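Side-chain contacts in O-phospho-L-seryl-tRNA:Cys-tRNA synthase (Methanocaldococcus jannaschii DSM 2661, PDB 5X6B), which probably catalyses the pyridoxal-phosphate-dependent conversion of O-phosphoseryl-tRNA to cysteinyl-tRNA: residues B[105-110]-B[305-310]; B[72-77]-B[299-304]; B[232-237]-B[247-252]. All blocks are in the same frame, centred on the assembly; numbering follows the deposited sequence.

Interaction 1. Residues B[105-110]-B[305-310]; sequences EDIAKF and ASFPHV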
ATOM      1  N   GLU B 105      16.257   2.091   8.444  1.00 55.06           N
ATOM      2  CA  GLU B 105      17.375   1.643   9.257  1.00 64.22           C
ATOM      3  C   GLU B 105      17.082   0.255   9.839  1.00 76.39           C
ATOM      4  O   GLU B 105      17.984  -0.577   9.942  1.00 82.66           O
ATOM      5  CB  GLU B 105      17.687   2.658  10.362  1.00 64.32           C
ATOM      6  CG  GLU B 105      16.998   2.408  11.691  1.00 94.19           C
ATOM      7  CD  GLU B 105      17.106   3.590  12.631  1.00109.55           C
ATOM      8  OE1 GLU B 105      17.739   4.596  12.245  1.00 96.18           O
ATOM      9  OE2 GLU B 105      16.571   3.506  13.759  1.00130.15           O
ATOM     10  N   ASP B 106      15.825  -0.007  10.190  1.00 69.51           N
ATOM     11  CA  ASP B 106      15.453  -1.311  10.735  1.00 74.90           C
ATOM     12  C   ASP B 106      15.534  -2.394   9.665  1.00 72.29           C
ATOM     13  O   ASP B 106      15.946  -3.522   9.942  1.00 75.97           O
ATOM     14  CB  ASP B 106      14.049  -1.272  11.343  1.00 62.74           C
ATOM     15  CG  ASP B 106      13.984  -0.431  12.603  1.00 75.30           C
ATOM     16  OD1 ASP B 106      15.051  -0.165  13.193  1.00 87.45           O
ATOM     17  OD2 ASP B 106      12.868  -0.040  13.007  1.00 98.92           O
ATOM     18  N   ILE B 107      15.151  -2.048   8.439  1.00 64.49           N
ATOM     19  CA  ILE B 107      15.222  -2.997   7.336  1.00 72.04           C
ATOM     20  C   ILE B 107      16.686  -3.221   6.948  1.00 71.75           C
ATOM     21  O   ILE B 107      17.034  -4.236   6.344  1.00 65.17           O
ATOM     22  CB  ILE B 107      14.406  -2.515   6.110  1.00 65.26           C
ATOM     23  CG1 ILE B 107      14.137  -3.672   5.149  1.00 69.96           C
ATOM     24  CG2 ILE B 107      15.116  -1.397   5.385  1.00 71.47           C
ATOM     25  CD1 ILE B 107      13.240  -4.741   5.726  1.00 78.52           C
ATOM     26  N   ALA B 108      17.542  -2.275   7.320  1.00 68.49           N
ATOM     27  CA  ALA B 108      18.970  -2.404   7.071  1.00 69.35           C
ATOM     28  C   ALA B 108      19.593  -3.390   8.054  1.00 67.86           C
ATOM     29  O   ALA B 108      20.343  -4.281   7.657  1.00 67.57           O
ATOM     30  CB  ALA B 108      19.654  -1.052   7.162  1.00 72.77           C
ATOM     31  N   LYS B 109      19.280  -3.223   9.336  1.00 70.56           N
ATOM     32  CA  LYS B 109      19.748  -4.151  10.363  1.00 68.00           C
ATOM     33  C   LYS B 109      19.247  -5.555  10.060  1.00 71.49           C
ATOM     34  O   LYS B 109      19.988  -6.532  10.176  1.00 73.49           O
ATOM     35  CB  LYS B 109      19.275  -3.724  11.752  1.00 63.87           C
ATOM     36  CG  LYS B 109      19.852  -2.417  12.264  1.00 57.19           C
ATOM     37  CD  LYS B 109      19.372  -2.153  13.688  1.00 71.60           C
ATOM     38  CE  LYS B 109      19.924  -0.845  14.236  1.00 83.53           C
ATOM     39  NZ  LYS B 109      19.439  -0.570  15.619  1.00 90.46           N
ATOM     40  N   PHE B 110      17.980  -5.634   9.665  1.00 69.76           N
ATOM     41  CA  PHE B 110      17.314  -6.896   9.364  1.00 63.44           C
ATOM     42  C   PHE B 110      18.050  -7.671   8.282  1.00 68.43           C
ATOM     43  O   PHE B 110      18.069  -8.900   8.296  1.00 68.07           O
ATOM     44  CB  PHE B 110      15.866  -6.627   8.942  1.00 65.92           C
ATOM     45  CG  PHE B 110      15.090  -7.863   8.579  1.00 61.66           C
ATOM     46  CD1 PHE B 110      14.773  -8.810   9.542  1.00 56.81           C
ATOM     47  CD2 PHE B 110      14.645  -8.060   7.281  1.00 52.93           C
ATOM     48  CE1 PHE B 110      14.048  -9.940   9.214  1.00 44.94           C
ATOM     49  CE2 PHE B 110      13.915  -9.188   6.947  1.00 60.31           C
ATOM     50  CZ  PHE B 110      13.618 -10.129   7.915  1.00 53.53           C
ATOM     51  N   ALA B 305       3.771  -1.980   7.652  1.00 47.24           N
ATOM     52  CA  ALA B 305       2.745  -2.615   8.476  1.00 63.27           C
ATOM     53  C   ALA B 305       2.941  -4.130   8.575  1.00 54.80           C
ATOM     54  O   ALA B 305       2.765  -4.716   9.640  1.00 57.13           O
ATOM     55  CB  ALA B 305       1.367  -2.296   7.930  1.00 50.77           C
ATOM     56  N   SER B 306       3.307  -4.759   7.462  1.00 51.83           N
ATOM     57  CA  SER B 306       3.546  -6.197   7.442  1.00 49.09           C
ATOM     58  C   SER B 306       4.902  -6.570   8.029  1.00 52.16           C
ATOM     59  O   SER B 306       5.211  -7.750   8.184  1.00 58.02           O
ATOM     60  CB  SER B 306       3.455  -6.735   6.018  1.00 43.70           C
ATOM     61  OG  SER B 306       2.176  -6.493   5.468  1.00 57.51           O
ATOM     62  N   PHE B 307       5.707  -5.566   8.354  1.00 45.56           N
ATOM     63  CA  PHE B 307       7.088  -5.813   8.750  1.00 60.49           C
ATOM     64  C   PHE B 307       7.223  -6.678  10.015  1.00 59.99           C
ATOM     65  O   PHE B 307       7.996  -7.637  10.008  1.00 66.69           O
ATOM     66  CB  PHE B 307       7.836  -4.485   8.921  1.00 60.71           C
ATOM     67  CG  PHE B 307       9.293  -4.651   9.241  1.00 49.31           C
ATOM     68  CD1 PHE B 307      10.134  -5.319   8.366  1.00 71.63           C
ATOM     69  CD2 PHE B 307       9.826  -4.129  10.405  1.00 65.43           C
ATOM     70  CE1 PHE B 307      11.476  -5.479   8.656  1.00 61.73           C
ATOM     71  CE2 PHE B 307      11.169  -4.279  10.699  1.00 71.56           C
ATOM     72  CZ  PHE B 307      11.995  -4.955   9.824  1.00 62.30           C
ATOM     73  N   PRO B 308       6.481  -6.363  11.097  1.00 56.81           N
ATOM     74  CA  PRO B 308       6.600  -7.249  12.266  1.00 62.49           C
ATOM     75  C   PRO B 308       6.154  -8.685  11.981  1.00 58.95           C
ATOM     76  O   PRO B 308       6.762  -9.627  12.486  1.00 62.82           O
ATOM     77  CB  PRO B 308       5.678  -6.592  13.301  1.00 58.72           C
ATOM     78  CG  PRO B 308       5.603  -5.167  12.885  1.00 67.86           C
ATOM     79  CD  PRO B 308       5.627  -5.197  11.391  1.00 62.91           C
ATOM     80  N   HIS B 309       5.103  -8.843  11.183  1.00 50.10           N
ATOM     81  CA  HIS B 309       4.655 -10.163  10.760  1.00 41.01           C
ATOM     82  C   HIS B 309       5.723 -10.867   9.924  1.00 58.30           C
ATOM     83  O   HIS B 309       5.861 -12.086   9.983  1.00 62.51           O
ATOM     84  CB  HIS B 309       3.355 -10.055   9.964  1.00 42.58           C
ATOM     85  CG  HIS B 309       2.971 -11.315   9.252  1.00 47.08           C
ATOM     86  ND1 HIS B 309       2.635 -12.473   9.913  1.00 58.72           N
ATOM     87  CD2 HIS B 309       2.867 -11.594   7.927  1.00 48.56           C
ATOM     88  CE1 HIS B 309       2.343 -13.417   9.030  1.00 60.57           C
ATOM     89  NE2 HIS B 309       2.478 -12.904   7.819  1.00 45.80           N
ATOM     90  N   VAL B 310       6.476 -10.094   9.147  1.00 57.86           N
ATOM     91  CA  VAL B 310       7.516 -10.657   8.289  1.00 56.57           C
ATOM     92  C   VAL B 310       8.731 -11.107   9.105  1.00 63.14           C
ATOM     93  O   VAL B 310       9.241 -12.214   8.906  1.00 57.46           O
ATOM     94  CB  VAL B 310       7.949  -9.646   7.202  1.00 51.63           C
ATOM     95  CG1 VAL B 310       9.280 -10.042   6.584  1.00 43.04           C
ATOM     96  CG2 VAL B 310       6.878  -9.547   6.132  1.00 53.88           C
TER
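Asp106, Ile107 and Phe110, all on one flank of a helix, close round the ring of Phe307, which reaches across from helix 307-314. Asp106 offers Phe307 its least polar part: its CB lies 4.2 Å from Phe307 CE2, while its backbone O approaches the same ring obliquely at CZ. The carboxylate turns to another partner, OD2 being hydrogen-bonded to the hydroxyl of Tyr44 of the second subunit. An aspartate suits this border, since its methylene can pack on an aromatic ring while OD2 finds a partner across the subunit interface, which probably eases burial of its charge.

One residue on, Ile107 makes the closest approach, with CD1 3.5 Å from Phe307 CE1. Its bond to CB does not aim at the partner; CG1 lies anti to the backbone N (chi1 -163°), and the branch then bends so that the terminal methyl comes up obliquely to the ring. Three residues on from Ile107, Phe110 completes the set in two ways. Its CB sits near the plane of the Phe307 ring, at the edge, 4.3 Å from Phe307 CZ. Its own ring receives the edge of Phe307 on one face in a T-shaped stack, with centroids 5.7 Å apart and planes at 81°. Phe307 CE1 stands above that face but toward the rim.

With CG opposite the backbone N and beside the carbonyl carbon (chi1 -176°), the Phe307 ring is carried toward helix 100-111 and bridges helices whose nearest CA atoms, those of Ile107 and Phe307, are 8.7 Å apart. Phe103 of the same chain and Tyr44 of the second subunit add edge-to-face contacts to it. The pair thus joins helix 100-111 to helix 307-314, where Phe110 also rests on Val311 and Val314, and the second subunit packs alongside.

Interaction 2. Residues B[72-77]-B[299-304]; sequences KKAVYE and PIVTLM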
ATOM      1  N   LYS B  72      -3.802  -4.470   6.197  1.00 54.05           N
ATOM      2  CA  LYS B  72      -5.101  -4.091   5.651  1.00 48.76           C
ATOM      3  C   LYS B  72      -5.681  -2.900   6.412  1.00 52.82           C
ATOM      4  O   LYS B  72      -6.265  -1.998   5.812  1.00 46.29           O
ATOM      5  CB  LYS B  72      -6.073  -5.264   5.695  1.00 58.01           C
ATOM      6  CG  LYS B  72      -5.690  -6.431   4.809  1.00 56.84           C
ATOM      7  CD  LYS B  72      -6.704  -7.547   4.957  1.00 65.40           C
ATOM      8  CE  LYS B  72      -6.363  -8.742   4.098  1.00 54.16           C
ATOM      9  NZ  LYS B  72      -7.276  -9.880   4.406  1.00 73.08           N
ATOM     10  N   LYS B  73      -5.512  -2.897   7.730  1.00 41.46           N
ATOM     11  CA  LYS B  73      -5.940  -1.767   8.542  1.00 56.13           C
ATOM     12  C   LYS B  73      -5.193  -0.512   8.123  1.00 55.44           C
ATOM     13  O   LYS B  73      -5.777   0.568   8.018  1.00 59.38           O
ATOM     14  CB  LYS B  73      -5.710  -2.040  10.026  1.00 54.71           C
ATOM     15  CG  LYS B  73      -6.505  -3.206  10.574  1.00 57.82           C
ATOM     16  CD  LYS B  73      -6.150  -3.462  12.028  1.00 52.90           C
ATOM     17  CE  LYS B  73      -6.805  -4.732  12.530  1.00 56.09           C
ATOM     18  NZ  LYS B  73      -6.406  -5.028  13.930  1.00 54.86           N
ATOM     19  N   ALA B  74      -3.896  -0.668   7.878  1.00 52.79           N
ATOM     20  CA  ALA B  74      -3.053   0.439   7.448  1.00 51.07           C
ATOM     21  C   ALA B  74      -3.507   0.977   6.091  1.00 45.72           C
ATOM     22  O   ALA B  74      -3.464   2.183   5.848  1.00 45.17           O
ATOM     23  CB  ALA B  74      -1.598  -0.000   7.395  1.00 50.73           C
ATOM     24  N   VAL B  75      -3.952   0.081   5.215  1.00 33.32           N
ATOM     25  CA  VAL B  75      -4.518   0.477   3.927  1.00 41.95           C
ATOM     26  C   VAL B  75      -5.740   1.370   4.114  1.00 47.20           C
ATOM     27  O   VAL B  75      -5.859   2.418   3.482  1.00 60.92           O
ATOM     28  CB  VAL B  75      -4.919  -0.750   3.078  1.00 45.32           C
ATOM     29  CG1 VAL B  75      -5.680  -0.317   1.833  1.00 43.96           C
ATOM     30  CG2 VAL B  75      -3.698  -1.554   2.696  1.00 52.66           C
ATOM     31  N   TYR B  76      -6.642   0.950   4.996  1.00 61.02           N
ATOM     32  CA  TYR B  76      -7.855   1.710   5.284  1.00 61.53           C
ATOM     33  C   TYR B  76      -7.538   3.131   5.747  1.00 56.16           C
ATOM     34  O   TYR B  76      -8.270   4.070   5.444  1.00 59.82           O
ATOM     35  CB  TYR B  76      -8.698   0.983   6.337  1.00 48.95           C
ATOM     36  CG  TYR B  76      -9.789   1.839   6.944  1.00 49.66           C
ATOM     37  CD1 TYR B  76     -11.022   1.978   6.318  1.00 50.00           C
ATOM     38  CD2 TYR B  76      -9.581   2.515   8.142  1.00 43.91           C
ATOM     39  CE1 TYR B  76     -12.020   2.767   6.873  1.00 31.38           C
ATOM     40  CE2 TYR B  76     -10.562   3.305   8.693  1.00 55.41           C
ATOM     41  CZ  TYR B  76     -11.782   3.426   8.059  1.00 42.52           C
ATOM     42  OH  TYR B  76     -12.761   4.208   8.623  1.00 58.04           O
ATOM     43  N   GLU B  77      -6.443   3.278   6.484  1.00 52.09           N
ATOM     44  CA  GLU B  77      -5.996   4.583   6.955  1.00 58.25           C
ATOM     45  C   GLU B  77      -5.336   5.415   5.862  1.00 66.09           C
ATOM     46  O   GLU B  77      -5.301   6.643   5.945  1.00 65.62           O
ATOM     47  CB  GLU B  77      -5.013   4.415   8.109  1.00 58.21           C
ATOM     48  CG  GLU B  77      -5.598   3.736   9.309  1.00 76.32           C
ATOM     49  CD  GLU B  77      -6.640   4.589   9.993  1.00 84.88           C
ATOM     50  OE1 GLU B  77      -6.497   5.830   9.979  1.00 83.84           O
ATOM     51  OE2 GLU B  77      -7.605   4.016  10.539  1.00 75.63           O
ATOM     52  N   PRO B 299       1.895   1.071  -1.101  1.00 63.96           N
ATOM     53  CA  PRO B 299       2.734  -0.122  -0.911  1.00 65.65           C
ATOM     54  C   PRO B 299       3.767  -0.015   0.214  1.00 59.86           C
ATOM     55  O   PRO B 299       3.992  -1.001   0.918  1.00 58.82           O
ATOM     56  CB  PRO B 299       3.434  -0.268  -2.265  1.00 58.19           C
ATOM     57  CG  PRO B 299       2.497   0.366  -3.233  1.00 61.83           C
ATOM     58  CD  PRO B 299       1.950   1.548  -2.495  1.00 59.00           C
ATOM     59  N   ILE B 300       4.378   1.151   0.389  1.00 58.64           N
ATOM     60  CA  ILE B 300       5.393   1.309   1.422  1.00 55.26           C
ATOM     61  C   ILE B 300       4.738   1.259   2.804  1.00 60.92           C
ATOM     62  O   ILE B 300       5.350   0.827   3.788  1.00 58.97           O
ATOM     63  CB  ILE B 300       6.195   2.630   1.242  1.00 53.28           C
ATOM     64  CG1 ILE B 300       7.371   2.697   2.218  1.00 52.21           C
ATOM     65  CG2 ILE B 300       5.303   3.847   1.413  1.00 60.79           C
ATOM     66  CD1 ILE B 300       8.389   1.601   2.021  1.00 63.28           C
ATOM     67  N   VAL B 301       3.480   1.677   2.865  1.00 60.81           N
ATOM     68  CA  VAL B 301       2.727   1.636   4.108  1.00 60.97           C
ATOM     69  C   VAL B 301       2.404   0.194   4.498  1.00 51.03           C
ATOM     70  O   VAL B 301       2.493  -0.170   5.669  1.00 47.77           O
ATOM     71  CB  VAL B 301       1.433   2.453   4.001  1.00 59.46           C
ATOM     72  CG1 VAL B 301       0.597   2.311   5.272  1.00 57.99           C
ATOM     73  CG2 VAL B 301       1.770   3.906   3.743  1.00 60.35           C
ATOM     74  N   THR B 302       2.042  -0.623   3.515  1.00 41.57           N
ATOM     75  CA  THR B 302       1.796  -2.034   3.772  1.00 44.60           C
ATOM     76  C   THR B 302       3.096  -2.734   4.160  1.00 54.06           C
ATOM     77  O   THR B 302       3.094  -3.626   5.008  1.00 51.32           O
ATOM     78  CB  THR B 302       1.172  -2.742   2.557  1.00 50.97           C
ATOM     79  OG1 THR B 302       2.076  -2.700   1.446  1.00 56.32           O
ATOM     80  CG2 THR B 302      -0.136  -2.076   2.174  1.00 50.03           C
ATOM     81  N   LEU B 303       4.204  -2.314   3.551  1.00 57.42           N
ATOM     82  CA  LEU B 303       5.511  -2.906   3.831  1.00 50.65           C
ATOM     83  C   LEU B 303       5.925  -2.659   5.282  1.00 52.48           C
ATOM     84  O   LEU B 303       6.419  -3.563   5.959  1.00 56.92           O
ATOM     85  CB  LEU B 303       6.568  -2.350   2.874  1.00 62.23           C
ATOM     86  CG  LEU B 303       7.962  -2.985   2.889  1.00 62.87           C
ATOM     87  CD1 LEU B 303       7.897  -4.466   2.546  1.00 56.22           C
ATOM     88  CD2 LEU B 303       8.889  -2.261   1.923  1.00 63.99           C
ATOM     89  N   MET B 304       5.717  -1.435   5.756  1.00 49.98           N
ATOM     90  CA  MET B 304       5.984  -1.100   7.154  1.00 58.11           C
ATOM     91  C   MET B 304       5.009  -1.808   8.099  1.00 56.98           C
ATOM     92  O   MET B 304       5.372  -2.191   9.212  1.00 54.14           O
ATOM     93  CB  MET B 304       5.904   0.413   7.372  1.00 61.81           C
ATOM     94  CG  MET B 304       7.044   1.204   6.743  1.00 69.18           C
ATOM     95  SD  MET B 304       6.965   2.967   7.145  1.00 73.19           S
ATOM     96  CE  MET B 304       5.557   3.478   6.167  1.00 69.29           C
TER
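Ala74 and Val75 meet Val301 and Thr302 in a close helix-helix packing that brings helix 69-77 against helix 298-305, with the CA atoms of Ala74 and Thr302 6.6 Å apart. Small and beta-branched residues suit so narrow a gap. Ala74 CB touches Val301 CG1 at 3.8 Å, and that methyl lies anti to the backbone N (chi1 175°). Beside this pair the CG2 methyls of Val75 and Thr302 meet at 3.6 Å, with the two side chains passing at a slant.

One shell out, Thr302 is held in rotation by its hydroxyl, which bonds to the carbonyl of Pro299 and also meets the backbone N of Ser260. Were the threonine exchanged for an alanine, Pro299 O and Ser260 N would probably each lose a partner, and a gap would open opposite Val75 CG2. Val75 also packs on Trp79 of the second subunit, while Lys72 and Lys73, turned to another protein chain, form salt bridges there. Back at the turn of helix 298-305, Thr302 OG1 and Leu303 N grip Pro299 O from the same face of its plane, OG1 at 2.6 Å and tilted 28° from that plane.

Interaction 3. Residues B[232-237]-B[247-252]; sequences YTVGRM and DFIVAS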
ATOM      1  N   TYR B 232      12.406 -13.279  -3.556  1.00 46.27           N
ATOM      2  CA  TYR B 232      12.089 -14.662  -3.164  1.00 58.06           C
ATOM      3  C   TYR B 232      12.884 -15.217  -1.991  1.00 49.94           C
ATOM      4  O   TYR B 232      12.682 -16.376  -1.630  1.00 56.13           O
ATOM      5  CB  TYR B 232      12.260 -15.640  -4.332  1.00 43.46           C
ATOM      6  CG  TYR B 232      11.000 -15.980  -5.085  1.00 58.16           C
ATOM      7  CD1 TYR B 232       9.787 -16.148  -4.425  1.00 46.26           C
ATOM      8  CD2 TYR B 232      11.032 -16.181  -6.457  1.00 47.18           C
ATOM      9  CE1 TYR B 232       8.640 -16.472  -5.117  1.00 55.02           C
ATOM     10  CE2 TYR B 232       9.892 -16.512  -7.157  1.00 52.35           C
ATOM     11  CZ  TYR B 232       8.699 -16.655  -6.484  1.00 40.36           C
ATOM     12  OH  TYR B 232       7.560 -16.980  -7.181  1.00 46.04           O
ATOM     13  N   THR B 233      13.774 -14.432  -1.389  1.00 36.72           N
ATOM     14  CA  THR B 233      14.390 -14.890  -0.140  1.00 52.65           C
ATOM     15  C   THR B 233      14.155 -13.934   1.020  1.00 56.65           C
ATOM     16  O   THR B 233      13.816 -14.372   2.118  1.00 60.86           O
ATOM     17  CB  THR B 233      15.912 -15.117  -0.269  1.00 57.04           C
ATOM     18  OG1 THR B 233      16.556 -13.910  -0.690  1.00 61.52           O
ATOM     19  CG2 THR B 233      16.204 -16.231  -1.251  1.00 50.65           C
ATOM     20  N   VAL B 234      14.345 -12.638   0.795  1.00 53.20           N
ATOM     21  CA  VAL B 234      14.140 -11.670   1.869  1.00 49.68           C
ATOM     22  C   VAL B 234      12.662 -11.591   2.218  1.00 59.20           C
ATOM     23  O   VAL B 234      11.826 -11.281   1.368  1.00 57.60           O
ATOM     24  CB  VAL B 234      14.670 -10.270   1.499  1.00 52.16           C
ATOM     25  CG1 VAL B 234      14.080  -9.220   2.411  1.00 46.70           C
ATOM     26  CG2 VAL B 234      16.182 -10.244   1.605  1.00 47.34           C
ATOM     27  N   GLY B 235      12.350 -11.896   3.472  1.00 60.72           N
ATOM     28  CA  GLY B 235      10.973 -11.928   3.927  1.00 56.99           C
ATOM     29  C   GLY B 235      10.417 -13.336   4.054  1.00 53.06           C
ATOM     30  O   GLY B 235       9.321 -13.517   4.580  1.00 55.73           O
ATOM     31  N   ARG B 236      11.161 -14.327   3.563  1.00 46.73           N
ATOM     32  CA  ARG B 236      10.804 -15.734   3.755  1.00 47.29           C
ATOM     33  C   ARG B 236      11.798 -16.415   4.684  1.00 60.42           C
ATOM     34  O   ARG B 236      11.421 -17.012   5.695  1.00 60.03           O
ATOM     35  CB  ARG B 236      10.757 -16.487   2.425  1.00 47.79           C
ATOM     36  CG  ARG B 236       9.771 -15.923   1.445  1.00 48.49           C
ATOM     37  CD  ARG B 236       9.480 -16.850   0.273  1.00 34.29           C
ATOM     38  NE  ARG B 236       8.582 -16.166  -0.655  1.00 50.37           N
ATOM     39  CZ  ARG B 236       7.787 -16.773  -1.528  1.00 43.33           C
ATOM     40  NH1 ARG B 236       7.005 -16.059  -2.326  1.00 54.10           N
ATOM     41  NH2 ARG B 236       7.762 -18.090  -1.593  1.00 55.13           N
ATOM     42  N   MET B 237      13.072 -16.331   4.315  1.00 63.46           N
ATOM     43  CA  MET B 237      14.154 -16.879   5.119  1.00 61.92           C
ATOM     44  C   MET B 237      15.065 -15.741   5.559  1.00 54.61           C
ATOM     45  O   MET B 237      15.077 -14.684   4.936  1.00 54.97           O
ATOM     46  CB  MET B 237      14.938 -17.929   4.329  1.00 56.49           C
ATOM     47  CG  MET B 237      15.771 -17.350   3.204  1.00 48.62           C
ATOM     48  SD  MET B 237      16.556 -18.623   2.198  1.00 60.80           S
ATOM     49  CE  MET B 237      15.182 -19.227   1.224  1.00 45.55           C
ATOM     50  N   ASP B 247      27.439  -6.634  -1.833  1.00 54.25           N
ATOM     51  CA  ASP B 247      27.574  -5.185  -1.907  1.00 67.16           C
ATOM     52  C   ASP B 247      26.192  -4.567  -2.010  1.00 70.04           C
ATOM     53  O   ASP B 247      25.902  -3.535  -1.399  1.00 64.37           O
ATOM     54  CB  ASP B 247      28.436  -4.787  -3.103  1.00 68.93           C
ATOM     55  CG  ASP B 247      29.832  -5.367  -3.027  1.00 68.39           C
ATOM     56  OD1 ASP B 247      30.487  -5.218  -1.970  1.00 73.51           O
ATOM     57  OD2 ASP B 247      30.253  -6.009  -4.011  1.00 60.23           O
ATOM     58  N   PHE B 248      25.339  -5.222  -2.787  1.00 66.44           N
ATOM     59  CA  PHE B 248      23.962  -4.796  -2.953  1.00 67.18           C
ATOM     60  C   PHE B 248      22.996  -5.948  -2.713  1.00 69.52           C
ATOM     61  O   PHE B 248      23.304  -7.108  -2.993  1.00 61.50           O
ATOM     62  CB  PHE B 248      23.740  -4.226  -4.352  1.00 69.91           C
ATOM     63  CG  PHE B 248      24.771  -3.228  -4.770  1.00 72.04           C
ATOM     64  CD1 PHE B 248      24.718  -1.926  -4.304  1.00 74.96           C
ATOM     65  CD2 PHE B 248      25.786  -3.584  -5.642  1.00 72.23           C
ATOM     66  CE1 PHE B 248      25.665  -1.001  -4.691  1.00 75.60           C
ATOM     67  CE2 PHE B 248      26.734  -2.664  -6.032  1.00 68.81           C
ATOM     68  CZ  PHE B 248      26.674  -1.370  -5.556  1.00 63.68           C
ATOM     69  N   ILE B 249      21.824  -5.612  -2.190  1.00 66.27           N
ATOM     70  CA  ILE B 249      20.734  -6.565  -2.064  1.00 55.65           C
ATOM     71  C   ILE B 249      19.434  -5.917  -2.513  1.00 58.43           C
ATOM     72  O   ILE B 249      19.068  -4.839  -2.038  1.00 50.46           O
ATOM     73  CB  ILE B 249      20.575  -7.072  -0.622  1.00 58.86           C
ATOM     74  CG1 ILE B 249      21.778  -7.915  -0.211  1.00 58.88           C
ATOM     75  CG2 ILE B 249      19.295  -7.887  -0.483  1.00 69.87           C
ATOM     76  CD1 ILE B 249      21.740  -8.354   1.222  1.00 51.82           C
ATOM     77  N   VAL B 250      18.741  -6.565  -3.440  1.00 53.95           N
ATOM     78  CA  VAL B 250      17.403  -6.126  -3.799  1.00 55.65           C
ATOM     79  C   VAL B 250      16.368  -7.076  -3.204  1.00 66.47           C
ATOM     80  O   VAL B 250      16.535  -8.298  -3.221  1.00 57.64           O
ATOM     81  CB  VAL B 250      17.216  -6.024  -5.323  1.00 54.41           C
ATOM     82  CG1 VAL B 250      18.091  -4.907  -5.881  1.00 44.47           C
ATOM     83  CG2 VAL B 250      17.525  -7.352  -5.996  1.00 44.93           C
ATOM     84  N   ALA B 251      15.309  -6.502  -2.648  1.00 63.63           N
ATOM     85  CA  ALA B 251      14.227  -7.293  -2.086  1.00 62.48           C
ATOM     86  C   ALA B 251      12.916  -6.929  -2.764  1.00 65.11           C
ATOM     87  O   ALA B 251      12.748  -5.803  -3.232  1.00 52.87           O
ATOM     88  CB  ALA B 251      14.131  -7.080  -0.584  1.00 56.13           C
ATOM     89  N   SER B 252      11.997  -7.887  -2.822  1.00 54.72           N
ATOM     90  CA  SER B 252      10.679  -7.637  -3.387  1.00 42.05           C
ATOM     91  C   SER B 252       9.618  -7.663  -2.296  1.00 61.72           C
ATOM     92  O   SER B 252       9.421  -8.681  -1.631  1.00 59.75           O
ATOM     93  CB  SER B 252      10.351  -8.662  -4.465  1.00 50.60           C
ATOM     94  OG  SER B 252       9.128  -8.342  -5.101  1.00 58.73           O
TER
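While Val234 packs on Ala251, two flat groups on the far side of the same loop lie together: Tyr232 CD1 stands 3.5 Å above one face of the Arg236 guanidinium, toward its rim, and Arg236 NE lies in the plane of the Tyr232 ring at its edge. Arginine suits this place because NE, NH1 and NH2 each find a partner: NH2 a salt bridge with Asp347, NE a bond to Ser256 OG, NH1 bonds to the backbone O of the cofactor-bearing Lys255 and of Pro60.

The contact itself is apolar. Val234 CG1 touches Ala251 CB at 3.7 Å, and its CB comes almost as near to the same methyl. With CG1 anti to the backbone N (chi1 162°), CG2 is left to lean toward Ile249, whose CG2 it approaches at 4.4 Å. Ile249 and Ala251, two apart on the strand, present their side chains to one side of it; alanine leaves room for the valine, and the larger isoleucine extends the apolar surface.

The loop bends sharply at this point in a type II turn, Val234 and Gly235 being its two central residues. Thr233 O takes hydrogen bonds from both Arg236 N and Met237 N, each at 3.0 Å. Gly235 has a positive phi of 103°, where a beta carbon would collide with the carbonyl O of Val234, so glycine fits naturally.

Beyond Ala251, Ser252 OG bonds to the phosphate of the pyridoxal cofactor on Lys255, placing the contact at the edge of the active site of what is consistent with a fold-type I enzyme. The loop 232-237 follows strand 226-229 and folds over strand 248-252, which runs in the central mixed sheet between its parallel neighbour 226-229 and the antiparallel strand 264-268.

Interactions 1 and 2 interlock, their segments alternating along the chain and their centres about 14 Å apart. Ala305 CB touches Ala74 CB at 3.8 Å where helix 298-305 gives way to helix 307-314, and both contacts border the second subunit. Interaction 3, nested in sequence within the loops closed by the other two, has its centre about 12 Å from that of interaction 1, and Val310 CG1 packs on Gly235 CA at 3.7 Å. It lies beside the cofactor on Lys255. Interaction 2, about 20 Å from it between centres, comes nearer to the bound nucleic acid, about 17 Å between nearest atoms, against about 25 Å for interaction 3. Interaction 1 thus links the cofactor side to the helices at the subunit interface.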